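Local coordinates for NADH dehydrogenase, putative (Plasmodium falciparum, PDB 5JWC), which probably transfers electrons from NADH through its bound FAD to ubiquinone, as a type II NADH dehydrogenase of the malaria parasite, at residues 435-439 against 440-444; 321-324 against 325-329; 330-334 against 335-339. All coordinates share one frame; numbering follows the deposited sequence.

Contact 1. Residues 435-439 against 440-444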
ATOM      1  N   SER A 435     -13.898 -22.658 -20.752  1.00 30.05           N
ATOM      2  CA  SER A 435     -12.585 -23.288 -20.691  1.00 32.66           C
ATOM      3  C   SER A 435     -12.776 -24.808 -20.769  1.00 37.41           C
ATOM      4  O   SER A 435     -12.047 -25.494 -21.493  1.00 34.85           O
ATOM      5  CB  SER A 435     -11.821 -22.861 -19.420  1.00 31.17           C
ATOM      6  OG  SER A 435     -12.459 -23.321 -18.241  1.00 33.41           O
ATOM      7  N   ASN A 436     -13.784 -25.330 -20.072  1.00 34.11           N
ATOM      8  CA  ASN A 436     -14.116 -26.748 -20.204  1.00 35.25           C
ATOM      9  C   ASN A 436     -14.520 -27.125 -21.634  1.00 38.08           C
ATOM     10  O   ASN A 436     -14.233 -28.244 -22.088  1.00 39.10           O
ATOM     11  CB  ASN A 436     -15.235 -27.147 -19.250  1.00 36.83           C
ATOM     12  CG  ASN A 436     -15.532 -28.640 -19.290  1.00 43.66           C
ATOM     13  OD1 ASN A 436     -14.746 -29.450 -18.799  1.00 47.07           O
ATOM     14  ND2 ASN A 436     -16.670 -29.010 -19.868  1.00 46.25           N
ATOM     15  N   VAL A 437     -15.194 -26.216 -22.339  1.00 35.35           N
ATOM     16  CA  VAL A 437     -15.539 -26.491 -23.734  1.00 38.72           C
ATOM     17  C   VAL A 437     -14.272 -26.612 -24.590  1.00 41.79           C
ATOM     18  O   VAL A 437     -14.168 -27.512 -25.443  1.00 36.18           O
ATOM     19  CB  VAL A 437     -16.461 -25.413 -24.334  1.00 32.18           C
ATOM     20  CG1 VAL A 437     -16.535 -25.563 -25.847  1.00 34.56           C
ATOM     21  CG2 VAL A 437     -17.869 -25.552 -23.766  1.00 34.53           C
ATOM     22  N   PHE A 438     -13.307 -25.727 -24.350  1.00 35.36           N
ATOM     23  CA  PHE A 438     -12.027 -25.805 -25.055  1.00 37.50           C
ATOM     24  C   PHE A 438     -11.227 -27.050 -24.676  1.00 39.57           C
ATOM     25  O   PHE A 438     -10.650 -27.705 -25.554  1.00 42.96           O
ATOM     26  CB  PHE A 438     -11.191 -24.554 -24.808  1.00 31.59           C
ATOM     27  CG  PHE A 438     -11.529 -23.415 -25.717  1.00 34.79           C
ATOM     28  CD1 PHE A 438     -10.892 -23.276 -26.940  1.00 32.79           C
ATOM     29  CD2 PHE A 438     -12.494 -22.491 -25.364  1.00 33.65           C
ATOM     30  CE1 PHE A 438     -11.198 -22.228 -27.782  1.00 35.64           C
ATOM     31  CE2 PHE A 438     -12.816 -21.440 -26.203  1.00 31.43           C
ATOM     32  CZ  PHE A 438     -12.166 -21.301 -27.414  1.00 38.05           C
ATOM     33  N   ASN A 439     -11.231 -27.410 -23.397  1.00 35.93           N
ATOM     34  CA  ASN A 439     -10.481 -28.579 -22.952  1.00 36.56           C
ATOM     35  C   ASN A 439     -11.039 -29.915 -23.446  1.00 43.72           C
ATOM     36  O   ASN A 439     -10.272 -30.834 -23.739  1.00 42.58           O
ATOM     37  CB  ASN A 439     -10.402 -28.650 -21.421  1.00 33.60           C
ATOM     38  CG  ASN A 439      -9.563 -27.513 -20.807  1.00 36.46           C
ATOM     39  OD1 ASN A 439      -8.800 -26.849 -21.499  1.00 30.86           O
ATOM     40  ND2 ASN A 439      -9.705 -27.310 -19.493  1.00 33.74           N
ATOM     41  N   ASN A 440     -12.363 -30.035 -23.503  1.00 39.28           N
ATOM     42  CA  ASN A 440     -12.988 -31.353 -23.631  1.00 40.08           C
ATOM     43  C   ASN A 440     -13.992 -31.538 -24.766  1.00 43.52           C
ATOM     44  O   ASN A 440     -14.586 -32.603 -24.907  1.00 45.05           O
ATOM     45  CB  ASN A 440     -13.670 -31.697 -22.314  1.00 42.64           C
ATOM     46  CG  ASN A 440     -12.681 -31.919 -21.196  1.00 45.75           C
ATOM     47  OD1 ASN A 440     -11.661 -32.597 -21.371  1.00 48.70           O
ATOM     48  ND2 ASN A 440     -12.966 -31.344 -20.039  1.00 44.66           N
ATOM     49  N   PHE A 441     -14.190 -30.507 -25.574  1.00 45.12           N
ATOM     50  CA  PHE A 441     -15.148 -30.581 -26.655  1.00 40.48           C
ATOM     51  C   PHE A 441     -14.511 -30.149 -27.970  1.00 48.29           C
ATOM     52  O   PHE A 441     -14.551 -30.892 -28.952  1.00 47.93           O
ATOM     53  CB  PHE A 441     -16.386 -29.722 -26.352  1.00 40.32           C
ATOM     54  CG  PHE A 441     -17.285 -30.288 -25.263  1.00 44.23           C
ATOM     55  CD1 PHE A 441     -18.445 -30.969 -25.588  1.00 42.87           C
ATOM     56  CD2 PHE A 441     -16.967 -30.137 -23.921  1.00 42.64           C
ATOM     57  CE1 PHE A 441     -19.273 -31.485 -24.601  1.00 41.63           C
ATOM     58  CE2 PHE A 441     -17.794 -30.657 -22.924  1.00 43.67           C
ATOM     59  CZ  PHE A 441     -18.949 -31.330 -23.269  1.00 42.12           C
ATOM     60  N   ILE A 442     -13.905 -28.963 -27.993  1.00 41.50           N
ATOM     61  CA  ILE A 442     -13.272 -28.473 -29.217  1.00 46.64           C
ATOM     62  C   ILE A 442     -12.094 -29.374 -29.667  1.00 53.93           C
ATOM     63  O   ILE A 442     -11.228 -29.733 -28.868  1.00 52.91           O
ATOM     64  CB  ILE A 442     -12.805 -27.019 -29.042  1.00 40.83           C
ATOM     65  CG1 ILE A 442     -14.025 -26.111 -28.809  1.00 42.70           C
ATOM     66  CG2 ILE A 442     -12.066 -26.545 -30.269  1.00 48.35           C
ATOM     67  CD1 ILE A 442     -13.683 -24.668 -28.611  1.00 41.67           C
ATOM     68  N   HIS A 443     -12.102 -29.736 -30.954  1.00 58.62           N
ATOM     69  CA  HIS A 443     -11.149 -30.678 -31.573  1.00 62.30           C
ATOM     70  C   HIS A 443     -11.089 -32.034 -30.870  1.00 62.40           C
ATOM     71  O   HIS A 443     -10.008 -32.562 -30.583  1.00 69.29           O
ATOM     72  CB  HIS A 443      -9.755 -30.050 -31.650  1.00 62.31           C
ATOM     73  CG  HIS A 443      -9.640 -28.989 -32.691  1.00 62.98           C
ATOM     74  ND1 HIS A 443     -10.027 -29.200 -34.007  1.00 69.48           N
ATOM     75  CD2 HIS A 443      -9.235 -27.701 -32.629  1.00 66.84           C
ATOM     76  CE1 HIS A 443      -9.839 -28.088 -34.702  1.00 67.46           C
ATOM     77  NE2 HIS A 443      -9.357 -27.166 -33.883  1.00 70.67           N
ATOM     78  N   THR A 444     -12.269 -32.571 -30.579  1.00 52.46           N
ATOM     79  CA  THR A 444     -12.448 -33.914 -30.035  1.00 55.94           C
ATOM     80  C   THR A 444     -13.742 -34.461 -30.636  1.00 60.02           C
ATOM     81  O   THR A 444     -14.465 -33.726 -31.321  1.00 59.17           O
ATOM     82  CB  THR A 444     -12.536 -33.942 -28.486  1.00 57.64           C
ATOM     83  OG1 THR A 444     -13.862 -33.592 -28.073  1.00 57.18           O
ATOM     84  CG2 THR A 444     -11.524 -32.993 -27.839  1.00 54.23           C
TER

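Contact 2. Residues 321-324 against 325-329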
ATOM      1  N   LEU A 321     -22.127  -5.940 -26.632  1.00 39.46           N
ATOM      2  CA  LEU A 321     -21.702  -7.069 -27.429  1.00 39.90           C
ATOM      3  C   LEU A 321     -22.638  -8.263 -27.232  1.00 40.01           C
ATOM      4  O   LEU A 321     -22.828  -8.724 -26.111  1.00 39.22           O
ATOM      5  CB  LEU A 321     -20.265  -7.441 -27.056  1.00 36.49           C
ATOM      6  CG  LEU A 321     -19.603  -8.453 -27.995  1.00 40.84           C
ATOM      7  CD1 LEU A 321     -19.633  -7.931 -29.434  1.00 38.53           C
ATOM      8  CD2 LEU A 321     -18.177  -8.717 -27.562  1.00 37.10           C
ATOM      9  N   LYS A 322     -23.221  -8.768 -28.314  1.00 37.81           N
ATOM     10  CA  LYS A 322     -24.098  -9.937 -28.218  1.00 34.69           C
ATOM     11  C   LYS A 322     -23.370 -11.226 -28.554  1.00 35.28           C
ATOM     12  O   LYS A 322     -22.618 -11.282 -29.529  1.00 36.81           O
ATOM     13  CB  LYS A 322     -25.311  -9.782 -29.138  1.00 37.27           C
ATOM     14  CG  LYS A 322     -26.275  -8.647 -28.797  1.00 40.83           C
ATOM     15  CD  LYS A 322     -27.116  -9.005 -27.564  1.00 50.45           C
ATOM     16  CE  LYS A 322     -28.371  -8.120 -27.458  1.00 56.04           C
ATOM     17  NZ  LYS A 322     -29.606  -8.969 -27.266  1.00 62.39           N
ATOM     18  N   VAL A 323     -23.589 -12.264 -27.751  1.00 31.26           N
ATOM     19  CA  VAL A 323     -23.040 -13.582 -28.047  1.00 32.91           C
ATOM     20  C   VAL A 323     -24.176 -14.577 -28.141  1.00 36.01           C
ATOM     21  O   VAL A 323     -25.271 -14.330 -27.621  1.00 34.01           O
ATOM     22  CB  VAL A 323     -22.046 -14.062 -26.967  1.00 35.24           C
ATOM     23  CG1 VAL A 323     -20.938 -13.023 -26.784  1.00 33.35           C
ATOM     24  CG2 VAL A 323     -22.784 -14.306 -25.642  1.00 31.72           C
ATOM     25  N   ASP A 324     -23.929 -15.715 -28.770  1.00 34.58           N
ATOM     26  CA  ASP A 324     -24.973 -16.726 -28.830  1.00 33.62           C
ATOM     27  C   ASP A 324     -24.942 -17.605 -27.585  1.00 35.25           C
ATOM     28  O   ASP A 324     -24.169 -17.350 -26.651  1.00 33.61           O
ATOM     29  CB  ASP A 324     -24.852 -17.576 -30.112  1.00 36.91           C
ATOM     30  CG  ASP A 324     -23.546 -18.396 -30.194  1.00 43.06           C
ATOM     31  OD1 ASP A 324     -23.199 -18.785 -31.337  1.00 43.52           O
ATOM     32  OD2 ASP A 324     -22.876 -18.677 -29.164  1.00 34.94           O
ATOM     33  N   GLU A 325     -25.754 -18.658 -27.589  1.00 31.73           N
ATOM     34  CA  GLU A 325     -25.943 -19.498 -26.409  1.00 30.64           C
ATOM     35  C   GLU A 325     -24.696 -20.281 -26.025  1.00 34.11           C
ATOM     36  O   GLU A 325     -24.641 -20.901 -24.958  1.00 30.70           O
ATOM     37  CB  GLU A 325     -27.120 -20.452 -26.624  1.00 34.36           C
ATOM     38  CG  GLU A 325     -26.923 -21.525 -27.731  1.00 34.10           C
ATOM     39  CD  GLU A 325     -27.082 -21.005 -29.157  1.00 37.37           C
ATOM     40  OE1 GLU A 325     -27.483 -19.841 -29.363  1.00 37.37           O
ATOM     41  OE2 GLU A 325     -26.802 -21.781 -30.093  1.00 43.86           O
ATOM     42  N   LYS A 326     -23.683 -20.227 -26.889  1.00 35.05           N
ATOM     43  CA  LYS A 326     -22.428 -20.931 -26.652  1.00 33.81           C
ATOM     44  C   LYS A 326     -21.302 -19.932 -26.387  1.00 32.78           C
ATOM     45  O   LYS A 326     -20.128 -20.310 -26.326  1.00 33.45           O
ATOM     46  CB  LYS A 326     -22.092 -21.830 -27.852  1.00 35.98           C
ATOM     47  CG  LYS A 326     -22.902 -23.115 -27.885  1.00 39.84           C
ATOM     48  CD  LYS A 326     -22.807 -23.810 -29.244  1.00 45.96           C
ATOM     49  CE  LYS A 326     -23.653 -25.077 -29.256  1.00 50.58           C
ATOM     50  NZ  LYS A 326     -23.785 -25.680 -30.628  1.00 56.93           N
ATOM     51  N   LEU A 327     -21.701 -18.665 -26.251  1.00 30.29           N
ATOM     52  CA  LEU A 327     -20.858 -17.523 -25.880  1.00 34.56           C
ATOM     53  C   LEU A 327     -20.003 -17.032 -27.041  1.00 35.15           C
ATOM     54  O   LEU A 327     -19.062 -16.262 -26.834  1.00 29.74           O
ATOM     55  CB  LEU A 327     -19.966 -17.845 -24.660  1.00 30.70           C
ATOM     56  CG  LEU A 327     -20.697 -18.299 -23.402  1.00 31.98           C
ATOM     57  CD1 LEU A 327     -19.762 -18.446 -22.197  1.00 29.69           C
ATOM     58  CD2 LEU A 327     -21.816 -17.317 -23.083  1.00 32.67           C
ATOM     59  N   ARG A 328     -20.345 -17.464 -28.257  1.00 32.04           N
ATOM     60  CA  ARG A 328     -19.658 -16.984 -29.460  1.00 35.35           C
ATOM     61  C   ARG A 328     -20.196 -15.635 -29.893  1.00 33.22           C
ATOM     62  O   ARG A 328     -21.401 -15.452 -29.986  1.00 34.19           O
ATOM     63  CB  ARG A 328     -19.802 -17.999 -30.610  1.00 32.83           C
ATOM     64  CG  ARG A 328     -19.196 -19.349 -30.263  1.00 38.43           C
ATOM     65  CD  ARG A 328     -19.455 -20.416 -31.313  1.00 47.52           C
ATOM     66  NE  ARG A 328     -20.881 -20.567 -31.577  1.00 46.24           N
ATOM     67  CZ  ARG A 328     -21.385 -21.398 -32.479  1.00 52.77           C
ATOM     68  NH1 ARG A 328     -22.699 -21.466 -32.650  1.00 53.30           N
ATOM     69  NH2 ARG A 328     -20.579 -22.163 -33.199  1.00 49.45           N
ATOM     70  N   VAL A 329     -19.303 -14.685 -30.150  1.00 31.50           N
ATOM     71  CA  VAL A 329     -19.709 -13.382 -30.642  1.00 29.15           C
ATOM     72  C   VAL A 329     -20.453 -13.526 -31.971  1.00 38.02           C
ATOM     73  O   VAL A 329     -20.005 -14.249 -32.854  1.00 37.39           O
ATOM     74  CB  VAL A 329     -18.504 -12.456 -30.825  1.00 33.82           C
ATOM     75  CG1 VAL A 329     -18.928 -11.151 -31.510  1.00 34.87           C
ATOM     76  CG2 VAL A 329     -17.839 -12.172 -29.455  1.00 30.29           C
TER

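Contact 3. Residues 330-334 against 335-339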
ATOM      1  N   ILE A 330     -21.594 -12.854 -32.092  1.00 38.12           N
ATOM      2  CA  ILE A 330     -22.475 -12.994 -33.255  1.00 39.00           C
ATOM      3  C   ILE A 330     -22.011 -12.091 -34.407  1.00 40.43           C
ATOM      4  O   ILE A 330     -21.683 -10.927 -34.193  1.00 40.18           O
ATOM      5  CB  ILE A 330     -23.942 -12.656 -32.872  1.00 37.96           C
ATOM      6  CG1 ILE A 330     -24.489 -13.678 -31.862  1.00 35.11           C
ATOM      7  CG2 ILE A 330     -24.839 -12.577 -34.113  1.00 42.41           C
ATOM      8  CD1 ILE A 330     -25.857 -13.304 -31.261  1.00 35.21           C
ATOM      9  N   GLY A 331     -21.972 -12.632 -35.624  1.00 42.44           N
ATOM     10  CA  GLY A 331     -21.548 -11.863 -36.782  1.00 44.57           C
ATOM     11  C   GLY A 331     -20.080 -12.068 -37.129  1.00 47.60           C
ATOM     12  O   GLY A 331     -19.475 -11.238 -37.812  1.00 48.31           O
ATOM     13  N   ILE A 332     -19.505 -13.164 -36.640  1.00 45.24           N
ATOM     14  CA  ILE A 332     -18.120 -13.518 -36.931  1.00 47.86           C
ATOM     15  C   ILE A 332     -18.097 -14.845 -37.676  1.00 48.29           C
ATOM     16  O   ILE A 332     -18.264 -15.908 -37.066  1.00 45.88           O
ATOM     17  CB  ILE A 332     -17.232 -13.649 -35.651  1.00 45.00           C
ATOM     18  CG1 ILE A 332     -17.465 -12.497 -34.655  1.00 38.86           C
ATOM     19  CG2 ILE A 332     -15.761 -13.771 -36.041  1.00 41.79           C
ATOM     20  CD1 ILE A 332     -17.055 -11.101 -35.157  1.00 44.75           C
ATOM     21  N   PRO A 333     -17.872 -14.792 -39.001  1.00 52.22           N
ATOM     22  CA  PRO A 333     -17.952 -15.971 -39.874  1.00 44.14           C
ATOM     23  C   PRO A 333     -17.153 -17.158 -39.344  1.00 51.21           C
ATOM     24  O   PRO A 333     -17.606 -18.308 -39.442  1.00 49.54           O
ATOM     25  CB  PRO A 333     -17.361 -15.466 -41.196  1.00 50.31           C
ATOM     26  CG  PRO A 333     -17.631 -13.985 -41.182  1.00 51.78           C
ATOM     27  CD  PRO A 333     -17.480 -13.575 -39.738  1.00 49.59           C
ATOM     28  N   SER A 334     -15.991 -16.886 -38.751  1.00 48.18           N
ATOM     29  CA  SER A 334     -15.128 -17.971 -38.282  1.00 48.74           C
ATOM     30  C   SER A 334     -15.489 -18.516 -36.895  1.00 46.03           C
ATOM     31  O   SER A 334     -14.905 -19.515 -36.462  1.00 45.71           O
ATOM     32  CB  SER A 334     -13.670 -17.506 -38.259  1.00 55.16           C
ATOM     33  OG  SER A 334     -13.420 -16.621 -39.332  1.00 64.38           O
ATOM     34  N   ASN A 335     -16.452 -17.890 -36.214  1.00 44.58           N
ATOM     35  CA  ASN A 335     -16.872 -18.351 -34.888  1.00 44.55           C
ATOM     36  C   ASN A 335     -15.704 -18.601 -33.943  1.00 39.06           C
ATOM     37  O   ASN A 335     -15.713 -19.576 -33.179  1.00 41.21           O
ATOM     38  CB  ASN A 335     -17.689 -19.633 -34.988  1.00 44.67           C
ATOM     39  CG  ASN A 335     -19.016 -19.422 -35.639  1.00 49.23           C
ATOM     40  OD1 ASN A 335     -19.605 -18.349 -35.540  1.00 54.84           O
ATOM     41  ND2 ASN A 335     -19.499 -20.446 -36.325  1.00 56.35           N
ATOM     42  N   ASN A 336     -14.693 -17.747 -34.009  1.00 37.92           N
ATOM     43  CA  ASN A 336     -13.493 -17.968 -33.222  1.00 42.00           C
ATOM     44  C   ASN A 336     -13.274 -16.846 -32.201  1.00 40.48           C
ATOM     45  O   ASN A 336     -12.246 -16.803 -31.526  1.00 37.36           O
ATOM     46  CB  ASN A 336     -12.268 -18.113 -34.139  1.00 37.06           C
ATOM     47  CG  ASN A 336     -11.995 -16.872 -34.960  1.00 39.42           C
ATOM     48  OD1 ASN A 336     -12.842 -15.995 -35.091  1.00 43.70           O
ATOM     49  ND2 ASN A 336     -10.789 -16.779 -35.507  1.00 50.03           N
ATOM     50  N   ILE A 337     -14.248 -15.948 -32.084  1.00 37.36           N
ATOM     51  CA  ILE A 337     -14.255 -14.966 -31.007  1.00 36.23           C
ATOM     52  C   ILE A 337     -15.377 -15.265 -29.996  1.00 38.44           C
ATOM     53  O   ILE A 337     -16.531 -15.468 -30.383  1.00 34.54           O
ATOM     54  CB  ILE A 337     -14.406 -13.541 -31.560  1.00 36.07           C
ATOM     55  CG1 ILE A 337     -13.316 -13.271 -32.609  1.00 33.70           C
ATOM     56  CG2 ILE A 337     -14.338 -12.480 -30.430  1.00 29.98           C
ATOM     57  CD1 ILE A 337     -13.316 -11.862 -33.128  1.00 36.23           C
ATOM     58  N   TYR A 338     -15.019 -15.319 -28.709  1.00 33.48           N
ATOM     59  CA  TYR A 338     -15.966 -15.540 -27.616  1.00 29.05           C
ATOM     60  C   TYR A 338     -15.935 -14.324 -26.688  1.00 32.90           C
ATOM     61  O   TYR A 338     -14.962 -13.567 -26.676  1.00 29.97           O
ATOM     62  CB  TYR A 338     -15.620 -16.795 -26.805  1.00 34.25           C
ATOM     63  CG  TYR A 338     -15.774 -18.111 -27.535  1.00 35.17           C
ATOM     64  CD1 TYR A 338     -16.851 -18.944 -27.276  1.00 32.16           C
ATOM     65  CD2 TYR A 338     -14.818 -18.535 -28.465  1.00 33.47           C
ATOM     66  CE1 TYR A 338     -16.995 -20.150 -27.917  1.00 34.12           C
ATOM     67  CE2 TYR A 338     -14.956 -19.758 -29.128  1.00 37.30           C
ATOM     68  CZ  TYR A 338     -16.051 -20.551 -28.847  1.00 37.07           C
ATOM     69  OH  TYR A 338     -16.231 -21.751 -29.467  1.00 39.84           O
ATOM     70  N   ALA A 339     -17.002 -14.116 -25.927  1.00 30.37           N
ATOM     71  CA  ALA A 339     -16.997 -13.059 -24.915  1.00 30.02           C
ATOM     72  C   ALA A 339     -17.710 -13.557 -23.678  1.00 31.06           C
ATOM     73  O   ALA A 339     -18.689 -14.310 -23.784  1.00 32.52           O
ATOM     74  CB  ALA A 339     -17.635 -11.800 -25.434  1.00 29.34           C
TER

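Contact 1. Residues 435-439 against 440-444
The Phe-438 ring carries the methyl CD1 of Ile-442 over one face: CD1 stands 3.6 Å from the ring centroid, 14° off the ring normal, a CH-pi contact centred on the ring. Both side chains point the same way, and the fully extended Ile-442 chain brings CD1 there while CG1 packs on Val-437 CG1 at 3.9 Å. Phe-438 also meets the ring of Tyr-131 edge-to-face. The Phe-441 ring is approached differently, at its edge: Asn-436 ND2 lies near its plane, 3.6 Å from CE2, with amide and ring planes 71° apart.

These groups gather at the C-terminal end of helix 424-440, and Phe-441 is the first residue to leave helical backbone angles. Val-437 O accepts two bonds there, a bent one from Phe-441 N and a nearly straight one from Ile-442 N, 2.9 Å long. Val-437 O thus holds an i+4 and an i+5 donor together, consistent with the helix ending here.

Asn-440 is tied twice to Asn-436, one turn earlier. Its N bonds to Asn-436 O, and its ND2 donates to Asn-436 OD1 at 2.9 Å. That donor sits 46° out of the acceptor's carbonyl plane, although OD1 lies almost in the amide plane of Asn-440. With CG anti to the backbone N, the Asn-436 amide is set toward Asn-440. The Asn-439 amide turns instead to the end of helix 38-46 and the residues just after it, ND2 bonding to Asn-46 O and OD1 to Asp-48 N.

Contact 2. Residues 321-324 against 325-329
Asp-324 and Arg-328 form the salt bridge of this contact. Asp-324 OD1 offers its syn lone pair to Arg-328 NE at 2.9 Å, with NE-H...O bent to 139°, and Arg-328 NH1 adds a weak bond to the same oxygen. OD1 approaches the guanidinium at its edge, 20° out of its plane when measured for the NE bond, and carboxylate and guanidinium planes are 44° apart. A bend at chi3 of Arg-328 folds the chain back to make this approach possible.

Among the hydrogen bonds, the other carboxylate oxygen serves the backbone. Asp-324 OD2 accepts from Lys-326 N and from Arg-328 N, each at 2.9 Å, and the two amides arrive from opposite faces of the carboxylate plane. The bond to Lys-326 N, two residues on, is that of an Asx turn. Backbone bonds close the same loop: Leu-327 N to Asp-324 O, 2.8 Å, defines a type I beta turn from Asp-324 to Leu-327, and Asp-324 N donates to Arg-328 O. Val-323 and Val-329 are joined by a single beta bridge at the mouth of the loop. The turn leads out of strand 321-323, which pairs in parallel with strand 344-346.

Apolar side chains pack at the foot of the loop. Val-323 CG2 meets Leu-327 CD2 at 4.1 Å, and Val-329 spreads its two methyls over Leu-321, with CG1 on CD1 at 3.9 Å; the Leu-321 and Val-329 side chains cross at about a right angle. Ala-339 of strand 337-339 packs against Leu-321 and Val-323.

With one oxygen gripped by two backbone amides and the other by a guanidinium, the carboxylate is fixed in rotation, and this surrounding of donors would be expected to favour its ionised form.

Contact 3. Residues 330-334 against 335-339
Ile-332 and Asn-335 meet across the ends of a type I beta turn, where Asn-335 N donates to Ile-332 O at 2.8 Å with an N-H...O angle of 158°. Pro-333 and Ser-334 fill the corner positions of the turn.

Ile-332 supplies most of the apolar contact. Its CG2, anti to the backbone N, points to Ile-337 CG1 at 4.2 Å and lies 3.8 Å from Asn-336 OD1, the Ile-332 and Asn-336 side chains crossing at about a right angle. The type I turn reverses the chain ahead of strand 337-339, an outermost strand of the seven-stranded mixed sheet in the family's pyridine nucleotide-disulphide oxidoreductase region. Asn-336 has backbone hydrogen bonding to Leu-132, on the adjoining strand 131-134.

Ser-334 touches segment 335-339 through its methylene: CB is 3.6 Å from Asn-336 OD1. Asn-335 follows with positive backbone angles (phi 49°, psi 39°), a left-handed conformation that carries the chain out of the turn, while Asn-336 ND2 makes a weak hydrogen bond to Asp-130 O.

Overall arrangement
Contacts 2 and 3 belong to one chain passage between strands 321-323 and 337-339, their centres about 8 Å apart. They adjoin where Val-329 N lies 2.9 Å from Ile-337 O, a probable hydrogen bond. Contact 2 has no exposed residue among those touching and uses a carboxylate to organise its turn; contact 3 is half exposed and relies on one backbone bond and sparse apolar packing. Contact 1, intermediate with two buried and one exposed of seven touching residues, ends helix 424-440 with amide and ring chemistry. It reaches contact 3 through Phe-438 CZ, 3.6 Å from Tyr-338 CE2, but stays about 6 Å from contact 2 at the nearest atoms.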